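Local coordinates for protein protelomerase (Agrobacterium tumefaciens, PDB 4F43) that generates and protects the hairpin DNA ends of a linear chromosome, acting as a telomere resolvase, at residues A[126-131]-A[148-153]; A[133-138]-A[207-212]; A[139-144]-A[239-244]. The protein carries 1 engineered substitution. All coordinates share one frame; numbering follows the deposited sequence.

Contact 1. Residues A[126-131]-A[148-153]; sequences QVLKIC and IGMTGR
Cys131 and Leu128 of helix 124-134 meet Gly149 and Met150 near the end of helix 140-151. The sulfur of Cys131 lies over the glycine backbone, SG being 3.7 Å from Gly149 CA. Because glycine has no side chain there, the two helices come together until the CA atoms of Cys131 and Gly149 are 5.6 Å apart. Met150 supplies the second half of the contact. Its chain is bent at chi2 and again at chi3 (100°), which turns CE toward helix 124-134. That methyl lies 3.4 Å from Leu128 O. Both Leu128 CD2 and Cys131 CB lie 3.9 Å from Met150 CE, and a single carbon thus touches a carbonyl oxygen, a branch of the leucine and the base of the cysteine.

Beyond this first shell, Leu128 also rests on Leu203, while Val127 and Ile130 pack on Phe249. Gly152, with positive phi, is the first residue to leave helical backbone angles, and the chain continues into Arg153. The Arg153 guanidinium turns back on the helix end: NE donates to Thr151 O at 3.2 Å, the oxygen lying in the plane of the guanidinium although NE stands above the plane of the carbonyl. NH1 is bonded further to Ile290 O, and Phe180 makes a cation-pi contact with the same side chain.

No hydrogen bond crosses between 126-131 and 148-153, so the contact between them, within the resolvase catalytic domain, is one of close apolar and sulfur packing in a buried interface.

Contact 2. Residues A[133-138]-A[207-212]; sequences DCLKSS and ETVLAA
The type I beta turn from Cys134 to Ser137, in the connection between helix 124-134 and helix 140-151, presents Leu135 to Thr208, Val209 and Ala212 of helix 206-217. Leu135 holds the second position of the turn and Lys136 the third, and the turn is closed by Ser137 N donating to Cys134 O at 3.2 Å. The CB of Leu135 points at the facing helix. Its first torsion, chi1 -124°, is away from the usual staggered values and brings CG to 3.6 Å from Ala212 CB. The same alanine methyl carbon touches the leucine backbone, lying 3.2 Å from Leu135 O, a close van der Waals contact of a carbonyl oxygen with a methyl carbon.

Farther along the leucine, CD2 reaches two methyls of the preceding helical turn, Thr208 CG2 at 3.7 Å and Val209 CG2 at 3.9 Å. The threonine offers its methyl because CG2 is anti to the backbone N, with OG1 (chi1 -50°) beside that nitrogen. Val209 joins in through its CG2 branch although its CB points away from the turn.

This junction lies inside the telomere resolvase ResT/TelK catalytic domain and brings together elements far apart in sequence, for the segment between them includes the antiparallel sheet. Val209 and Leu210 continue onto Ile178 of strand 177-180, and Leu147 of helix 140-151 touches both Leu135 and Val209. At the solvent side Lys136 takes a smaller share, its CE approaching Thr208 CG2 at 4.4 Å. Past the turn, Ser137 OG accepts a hydrogen bond from Asp139 N, and Ser137 O has a weak bond from Arg215.

Contact 3. Residues A[139-144]-A[239-244]; sequences DPLMIG and LLLRDT. With nucleotides of chain B.
Leu141 meets Thr244 tip to tip, methyl against hydroxyl, with Leu141 CD2 3.4 Å from Thr244 OG1. The hydroxyl is already committed to its own helix, donating to Leu240 O at 2.7 Å. That carbonyl also accepts from Thr244 N, and the two donors reach it from opposite faces of its plane. With its hydrogen spent on Leu240 O, the hydroxyl meets the leucine methyl through its oxygen, in a van der Waals contact. Leu141 CG is anti to the backbone N (chi1 -177°), and its branches divide: CD2 also rests on Leu240 CG at 3.9 Å, while CD1 touches Leu241 CD1 at 3.7 Å. Met142 CE lies 3.7 Å from Thr244 CG2, with SD close by the same methyl.

The same stretch of helix 230-248 also binds DNA. Arg242 extends from CG to NE, and NE donates to OP2 of DT25 of chain B at 3.0 Å. Leu239 CD1 lies 4.0 Å from the thymine methyl C7 of that nucleotide.

The local axes of 140-144 and 239-244 cross at -66° and approach to 11.0 Å. Ile145, on the continuing helix 140-151, extends the packing onto Leu241 and Thr244, and Ile143 packs on helix 206-217.

How the contacts relate
Contacts 1 and 3 share helix 140-151, at its last and first turns, and their centres are about 13 Å apart. Contacts 1 and 2 share helix 124-134, with centres about 11 Å apart, and meet where Met150 CG lies 4.2 Å from Leu135 CD1. Contacts 2 and 3, with centres about 14 Å apart, join more extensively, as Ile143 packs against Ser137 and Ala212, and Met142 against Cys134 and Ser137. Proximity to DNA differs: contact 3 includes a phosphate bond, whereas the nearest atoms of contacts 1 and 2 are about 7 Å and 15 Å from the nucleic acid. Distance from the DNA thus grows from contact 3 through contact 1 to contact 2.

Contact 1. Residues A[126-131]-A[148-153]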
loop_
_atom_site.group_PDB
_atom_site.type_symbol
_atom_site.label_atom_id
_atom_site.label_comp_id
_atom_site.label_asym_id
_atom_site.label_seq_id
_atom_site.Cartn_x
_atom_site.Cartn_y
_atom_site.Cartn_z
ATOM N N GLN A 126 -11.859 4.160 21.167
ATOM C CA GLN A 126 -13.148 4.281 20.503
ATOM C C GLN A 126 -13.051 3.801 19.060
ATOM O O GLN A 126 -13.957 3.143 18.560
ATOM C CB GLN A 126 -13.638 5.728 20.543
ATOM C CG GLN A 126 -13.664 6.328 21.937
ATOM C CD GLN A 126 -14.386 7.659 21.986
ATOM O OE1 GLN A 126 -15.391 7.858 21.302
ATOM N NE2 GLN A 126 -13.875 8.582 22.791
ATOM N N VAL A 127 -11.945 4.131 18.402
ATOM C CA VAL A 127 -11.712 3.704 17.026
ATOM C C VAL A 127 -11.580 2.185 16.945
ATOM O O VAL A 127 -12.179 1.542 16.076
ATOM C CB VAL A 127 -10.441 4.358 16.444
ATOM C CG1 VAL A 127 -10.131 3.792 15.065
ATOM C CG2 VAL A 127 -10.597 5.868 16.384
ATOM N N LEU A 128 -10.792 1.621 17.857
ATOM C CA LEU A 128 -10.627 0.174 17.946
ATOM C C LEU A 128 -11.971 -0.513 18.154
ATOM O O LEU A 128 -12.261 -1.543 17.536
ATOM C CB LEU A 128 -9.673 -0.187 19.086
ATOM C CG LEU A 128 -8.216 0.246 18.912
ATOM C CD1 LEU A 128 -7.431 0.023 20.194
ATOM C CD2 LEU A 128 -7.579 -0.503 17.754
ATOM N N LYS A 129 -12.792 0.069 19.025
ATOM C CA LYS A 129 -14.128 -0.454 19.276
ATOM C C LYS A 129 -14.990 -0.379 18.018
ATOM O O LYS A 129 -15.764 -1.293 17.733
ATOM C CB LYS A 129 -14.800 0.308 20.420
ATOM C CG LYS A 129 -16.195 -0.193 20.752
ATOM C CD LYS A 129 -16.159 -1.627 21.260
ATOM C CE LYS A 129 -17.537 -2.267 21.206
ATOM N NZ LYS A 129 -18.578 -1.427 21.862
ATOM N N ILE A 130 -14.847 0.711 17.269
ATOM C CA ILE A 130 -15.586 0.887 16.023
ATOM C C ILE A 130 -15.218 -0.193 15.015
ATOM O O ILE A 130 -16.094 -0.779 14.379
ATOM C CB ILE A 130 -15.348 2.282 15.401
ATOM C CG1 ILE A 130 -16.009 3.368 16.249
ATOM C CG2 ILE A 130 -15.905 2.343 13.987
ATOM C CD1 ILE A 130 -15.767 4.772 15.740
ATOM N N CYS A 131 -13.923 -0.465 14.876
ATOM C CA CYS A 131 -13.471 -1.532 13.989
ATOM C C CYS A 131 -14.014 -2.888 14.444
ATOM O O CYS A 131 -14.523 -3.674 13.635
ATOM C CB CYS A 131 -11.942 -1.565 13.919
ATOM S SG CYS A 131 -11.201 -0.078 13.205
ATOM N N ILE A 148 -8.960 -4.206 8.724
ATOM C CA ILE A 148 -7.786 -3.345 8.636
ATOM C C ILE A 148 -7.424 -2.818 10.018
ATOM O O ILE A 148 -6.252 -2.783 10.394
ATOM C CB ILE A 148 -8.019 -2.152 7.687
ATOM C CG1 ILE A 148 -8.280 -2.640 6.264
ATOM C CG2 ILE A 148 -6.825 -1.207 7.706
ATOM C CD1 ILE A 148 -8.553 -1.527 5.276
ATOM N N GLY A 149 -8.439 -2.416 10.776
ATOM C CA GLY A 149 -8.218 -1.879 12.107
ATOM C C GLY A 149 -7.717 -2.908 13.104
ATOM O O GLY A 149 -6.938 -2.584 14.000
ATOM N N MET A 150 -8.155 -4.154 12.943
ATOM C CA MET A 150 -7.844 -5.208 13.908
ATOM C C MET A 150 -6.567 -5.989 13.595
ATOM O O MET A 150 -5.692 -6.125 14.451
ATOM C CB MET A 150 -9.025 -6.172 14.050
ATOM C CG MET A 150 -10.259 -5.570 14.717
ATOM S SD MET A 150 -10.065 -5.270 16.488
ATOM C CE MET A 150 -9.711 -3.514 16.518
ATOM N N THR A 151 -6.461 -6.509 12.375
ATOM C CA THR A 151 -5.303 -7.325 12.008
ATOM C C THR A 151 -4.158 -6.490 11.437
ATOM O O THR A 151 -3.017 -6.946 11.381
ATOM C CB THR A 151 -5.675 -8.458 11.022
ATOM O OG1 THR A 151 -4.675 -9.483 11.070
ATOM C CG2 THR A 151 -5.783 -7.929 9.605
ATOM N N GLY A 152 -4.470 -5.272 11.007
ATOM C CA GLY A 152 -3.453 -4.325 10.588
ATOM C C GLY A 152 -2.905 -4.497 9.185
ATOM O O GLY A 152 -1.947 -3.825 8.808
ATOM N N ARG A 153 -3.505 -5.390 8.405
ATOM C CA ARG A 153 -3.072 -5.581 7.026
ATOM C C ARG A 153 -3.531 -4.421 6.144
ATOM O O ARG A 153 -4.488 -3.718 6.472
ATOM C CB ARG A 153 -3.583 -6.913 6.470
ATOM C CG ARG A 153 -3.111 -8.145 7.233
ATOM C CD ARG A 153 -1.610 -8.121 7.474
ATOM N NE ARG A 153 -1.279 -7.725 8.840
ATOM C CZ ARG A 153 -0.038 -7.591 9.296
ATOM N NH1 ARG A 153 0.173 -7.228 10.553
ATOM N NH2 ARG A 153 0.992 -7.817 8.491
#

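Contact 2. Residues A[133-138]-A[207-212]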
loop_
_atom_site.group_PDB
_atom_site.type_symbol
_atom_site.label_atom_id
_atom_site.label_comp_id
_atom_site.label_asym_id
_atom_site.label_seq_id
_atom_site.Cartn_x
_atom_site.Cartn_y
_atom_site.Cartn_z
ATOM N N ASP A 133 -16.636 -3.442 15.995
ATOM C CA ASP A 133 -18.061 -3.472 15.690
ATOM C C ASP A 133 -18.288 -3.700 14.201
ATOM O O ASP A 133 -19.261 -4.341 13.805
ATOM C CB ASP A 133 -18.736 -2.179 16.145
ATOM C CG ASP A 133 -18.727 -2.020 17.650
ATOM O OD1 ASP A 133 -18.806 -3.049 18.354
ATOM O OD2 ASP A 133 -18.635 -0.871 18.129
ATOM N N CYS A 134 -17.387 -3.168 13.380
ATOM C CA CYS A 134 -17.448 -3.374 11.939
ATOM C C CYS A 134 -17.180 -4.835 11.603
ATOM O O CYS A 134 -17.594 -5.327 10.553
ATOM C CB CYS A 134 -16.442 -2.476 11.217
ATOM S SG CYS A 134 -16.879 -0.724 11.193
ATOM N N LEU A 135 -16.487 -5.521 12.505
ATOM C CA LEU A 135 -16.193 -6.941 12.330
ATOM C C LEU A 135 -17.463 -7.796 12.316
ATOM O O LEU A 135 -17.464 -8.911 11.797
ATOM C CB LEU A 135 -15.258 -7.427 13.438
ATOM C CG LEU A 135 -13.955 -8.090 12.993
ATOM C CD1 LEU A 135 -13.144 -7.134 12.136
ATOM C CD2 LEU A 135 -13.148 -8.552 14.195
ATOM N N LYS A 136 -18.541 -7.267 12.888
ATOM C CA LYS A 136 -19.796 -8.007 12.995
ATOM C C LYS A 136 -20.861 -7.493 12.029
ATOM O O LYS A 136 -22.010 -7.930 12.072
ATOM C CB LYS A 136 -20.314 -7.957 14.434
ATOM C CG LYS A 136 -19.387 -8.629 15.433
ATOM C CD LYS A 136 -19.509 -8.012 16.814
ATOM C CE LYS A 136 -18.507 -8.624 17.777
ATOM N NZ LYS A 136 -18.477 -7.897 19.076
ATOM N N SER A 137 -20.476 -6.567 11.157
ATOM C CA SER A 137 -21.398 -6.029 10.164
ATOM C C SER A 137 -21.621 -7.034 9.037
ATOM O O SER A 137 -20.893 -8.018 8.920
ATOM C CB SER A 137 -20.868 -4.712 9.596
ATOM O OG SER A 137 -21.764 -4.166 8.643
ATOM N N SER A 138 -22.631 -6.781 8.212
ATOM C CA SER A 138 -22.938 -7.662 7.090
ATOM C C SER A 138 -22.483 -7.050 5.770
ATOM O O SER A 138 -22.516 -7.701 4.726
ATOM C CB SER A 138 -24.434 -7.972 7.039
ATOM O OG SER A 138 -25.192 -6.793 6.838
ATOM N N GLU A 207 -10.967 -15.786 17.033
ATOM C CA GLU A 207 -12.178 -16.407 16.505
ATOM C C GLU A 207 -13.066 -15.387 15.798
ATOM O O GLU A 207 -13.664 -15.677 14.760
ATOM C CB GLU A 207 -12.961 -17.101 17.622
ATOM C CG GLU A 207 -12.190 -18.192 18.354
ATOM C CD GLU A 207 -11.322 -17.653 19.476
ATOM O OE1 GLU A 207 -11.629 -16.560 19.996
ATOM O OE2 GLU A 207 -10.332 -18.324 19.835
ATOM N N THR A 208 -13.140 -14.187 16.366
ATOM C CA THR A 208 -13.954 -13.116 15.804
ATOM C C THR A 208 -13.402 -12.653 14.457
ATOM O O THR A 208 -14.148 -12.510 13.484
ATOM C CB THR A 208 -14.038 -11.914 16.765
ATOM O OG1 THR A 208 -14.394 -12.371 18.077
ATOM C CG2 THR A 208 -15.073 -10.913 16.278
ATOM N N VAL A 209 -12.092 -12.421 14.408
ATOM C CA VAL A 209 -11.426 -12.011 13.176
ATOM C C VAL A 209 -11.572 -13.076 12.095
ATOM O O VAL A 209 -11.905 -12.771 10.950
ATOM C CB VAL A 209 -9.928 -11.728 13.408
ATOM C CG1 VAL A 209 -9.217 -11.502 12.081
ATOM C CG2 VAL A 209 -9.753 -10.528 14.319
ATOM N N LEU A 210 -11.329 -14.328 12.473
ATOM C CA LEU A 210 -11.445 -15.454 11.552
ATOM C C LEU A 210 -12.860 -15.582 11.004
ATOM O O LEU A 210 -13.054 -15.845 9.816
ATOM C CB LEU A 210 -11.029 -16.756 12.243
ATOM C CG LEU A 210 -9.576 -17.203 12.057
ATOM C CD1 LEU A 210 -8.612 -16.051 12.280
ATOM C CD2 LEU A 210 -9.249 -18.362 12.987
ATOM N N ALA A 211 -13.846 -15.390 11.874
ATOM C CA ALA A 211 -15.243 -15.443 11.464
ATOM C C ALA A 211 -15.571 -14.324 10.477
ATOM O O ALA A 211 -16.160 -14.566 9.420
ATOM C CB ALA A 211 -16.155 -15.363 12.676
ATOM N N ALA A 212 -15.179 -13.101 10.828
ATOM C CA ALA A 212 -15.446 -11.936 9.987
ATOM C C ALA A 212 -14.789 -12.062 8.617
ATOM O O ALA A 212 -15.357 -11.653 7.606
ATOM C CB ALA A 212 -14.979 -10.669 10.679
#

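Contact 3. Residues A[139-144]-A[239-244]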
loop_
_atom_site.group_PDB
_atom_site.type_symbol
_atom_site.label_atom_id
_atom_site.label_comp_id
_atom_site.label_asym_id
_atom_site.label_seq_id
_atom_site.Cartn_x
_atom_site.Cartn_y
_atom_site.Cartn_z
ATOM N N ASP A 139 -22.062 -5.791 5.823
ATOM C CA ASP A 139 -21.534 -5.106 4.651
ATOM C C ASP A 139 -20.038 -5.388 4.537
ATOM O O ASP A 139 -19.261 -4.965 5.393
ATOM C CB ASP A 139 -21.793 -3.601 4.757
ATOM C CG ASP A 139 -21.264 -2.829 3.562
ATOM O OD1 ASP A 139 -21.201 -3.404 2.456
ATOM O OD2 ASP A 139 -20.913 -1.641 3.730
ATOM N N PRO A 140 -19.635 -6.112 3.477
ATOM C CA PRO A 140 -18.253 -6.566 3.267
ATOM C C PRO A 140 -17.225 -5.438 3.352
ATOM O O PRO A 140 -16.097 -5.671 3.789
ATOM C CB PRO A 140 -18.290 -7.142 1.850
ATOM C CG PRO A 140 -19.697 -7.584 1.671
ATOM C CD PRO A 140 -20.527 -6.562 2.393
ATOM N N LEU A 141 -17.616 -4.236 2.940
ATOM C CA LEU A 141 -16.748 -3.069 3.040
ATOM C C LEU A 141 -16.420 -2.772 4.500
ATOM O O LEU A 141 -15.255 -2.590 4.864
ATOM C CB LEU A 141 -17.416 -1.853 2.399
ATOM C CG LEU A 141 -16.595 -0.562 2.358
ATOM C CD1 LEU A 141 -15.432 -0.700 1.390
ATOM C CD2 LEU A 141 -17.471 0.624 1.986
ATOM N N MET A 142 -17.459 -2.733 5.329
ATOM C CA MET A 142 -17.307 -2.475 6.757
ATOM C C MET A 142 -16.441 -3.538 7.421
ATOM O O MET A 142 -15.543 -3.217 8.202
ATOM C CB MET A 142 -18.674 -2.416 7.442
ATOM C CG MET A 142 -19.571 -1.288 6.956
ATOM S SD MET A 142 -18.838 0.340 7.195
ATOM C CE MET A 142 -20.215 1.398 6.764
ATOM N N ILE A 143 -16.717 -4.802 7.106
ATOM C CA ILE A 143 -15.921 -5.916 7.604
ATOM C C ILE A 143 -14.462 -5.735 7.204
ATOM O O ILE A 143 -13.553 -6.028 7.981
ATOM C CB ILE A 143 -16.429 -7.264 7.056
ATOM C CG1 ILE A 143 -17.917 -7.442 7.356
ATOM C CG2 ILE A 143 -15.626 -8.418 7.640
ATOM C CD1 ILE A 143 -18.475 -8.765 6.885
ATOM N N GLY A 144 -14.250 -5.239 5.989
ATOM C CA GLY A 144 -12.915 -4.946 5.504
ATOM C C GLY A 144 -12.222 -3.885 6.338
ATOM O O GLY A 144 -11.075 -4.062 6.744
ATOM N N LEU A 239 -12.485 5.271 -3.745
ATOM C CA LEU A 239 -13.252 6.438 -3.308
ATOM C C LEU A 239 -14.325 6.090 -2.277
ATOM O O LEU A 239 -14.560 6.850 -1.336
ATOM C CB LEU A 239 -13.880 7.162 -4.505
ATOM C CG LEU A 239 -12.961 8.021 -5.381
ATOM C CD1 LEU A 239 -12.068 8.908 -4.523
ATOM C CD2 LEU A 239 -12.132 7.174 -6.338
ATOM N N LEU A 240 -14.972 4.943 -2.460
ATOM C CA LEU A 240 -16.008 4.488 -1.538
ATOM C C LEU A 240 -15.419 4.212 -0.157
ATOM O O LEU A 240 -15.961 4.642 0.864
ATOM C CB LEU A 240 -16.690 3.232 -2.082
ATOM C CG LEU A 240 -17.873 2.688 -1.280
ATOM C CD1 LEU A 240 -18.992 3.715 -1.218
ATOM C CD2 LEU A 240 -18.373 1.383 -1.881
ATOM N N LEU A 241 -14.303 3.488 -0.143
ATOM C CA LEU A 241 -13.575 3.190 1.084
ATOM C C LEU A 241 -13.138 4.490 1.749
ATOM O O LEU A 241 -13.269 4.662 2.967
ATOM C CB LEU A 241 -12.350 2.327 0.764
ATOM C CG LEU A 241 -11.510 1.773 1.917
ATOM C CD1 LEU A 241 -12.241 0.644 2.625
ATOM C CD2 LEU A 241 -10.160 1.298 1.408
ATOM N N ARG A 242 -12.630 5.405 0.930
ATOM C CA ARG A 242 -12.162 6.702 1.400
ATOM C C ARG A 242 -13.260 7.495 2.098
ATOM O O ARG A 242 -13.047 8.030 3.181
ATOM C CB ARG A 242 -11.585 7.516 0.239
ATOM C CG ARG A 242 -11.278 8.963 0.582
ATOM C CD ARG A 242 -10.483 9.623 -0.530
ATOM N NE ARG A 242 -10.363 11.065 -0.340
ATOM C CZ ARG A 242 -11.124 11.964 -0.957
ATOM N NH1 ARG A 242 -12.059 11.568 -1.808
ATOM N NH2 ARG A 242 -10.945 13.257 -0.728
ATOM N N ASP A 243 -14.434 7.567 1.479
ATOM C CA ASP A 243 -15.543 8.327 2.055
ATOM C C ASP A 243 -16.197 7.627 3.244
ATOM O O ASP A 243 -16.725 8.284 4.146
ATOM C CB ASP A 243 -16.584 8.670 0.989
ATOM C CG ASP A 243 -16.345 10.029 0.365
ATOM O OD1 ASP A 243 -15.575 10.110 -0.616
ATOM O OD2 ASP A 243 -16.922 11.021 0.859
ATOM N N THR A 244 -16.168 6.299 3.246
ATOM C CA THR A 244 -16.688 5.544 4.380
ATOM C C THR A 244 -15.794 5.758 5.601
ATOM O O THR A 244 -16.287 5.927 6.719
ATOM C CB THR A 244 -16.823 4.048 4.064
ATOM O OG1 THR A 244 -17.617 3.877 2.883
ATOM C CG2 THR A 244 -17.484 3.322 5.225
ATOM P P DT B 25 -6.452 12.033 0.960
ATOM O OP1 DT B 25 -6.104 12.903 2.106
ATOM O OP2 DT B 25 -7.655 11.174 1.027
ATOM O "O5'" DT B 25 -6.568 12.952 -0.345
ATOM C "C5'" DT B 25 -5.495 13.829 -0.672
ATOM C "C4'" DT B 25 -5.669 14.468 -2.040
ATOM O "O4'" DT B 25 -5.705 13.448 -3.071
ATOM C "C3'" DT B 25 -6.939 15.302 -2.227
ATOM O "O3'" DT B 25 -6.591 16.594 -2.724
ATOM C "C2'" DT B 25 -7.751 14.505 -3.246
ATOM C "C1'" DT B 25 -6.630 13.866 -4.050
ATOM N N1 DT B 25 -7.035 12.687 -4.865
ATOM C C2 DT B 25 -7.042 12.792 -6.238
ATOM O O2 DT B 25 -6.735 13.810 -6.832
ATOM N N3 DT B 25 -7.425 11.651 -6.894
ATOM C C4 DT B 25 -7.794 10.445 -6.330
ATOM O O4 DT B 25 -8.121 9.481 -7.015
ATOM C C5 DT B 25 -7.763 10.405 -4.888
ATOM C C7 DT B 25 -8.141 9.150 -4.159
ATOM C C6 DT B 25 -7.389 11.513 -4.233
#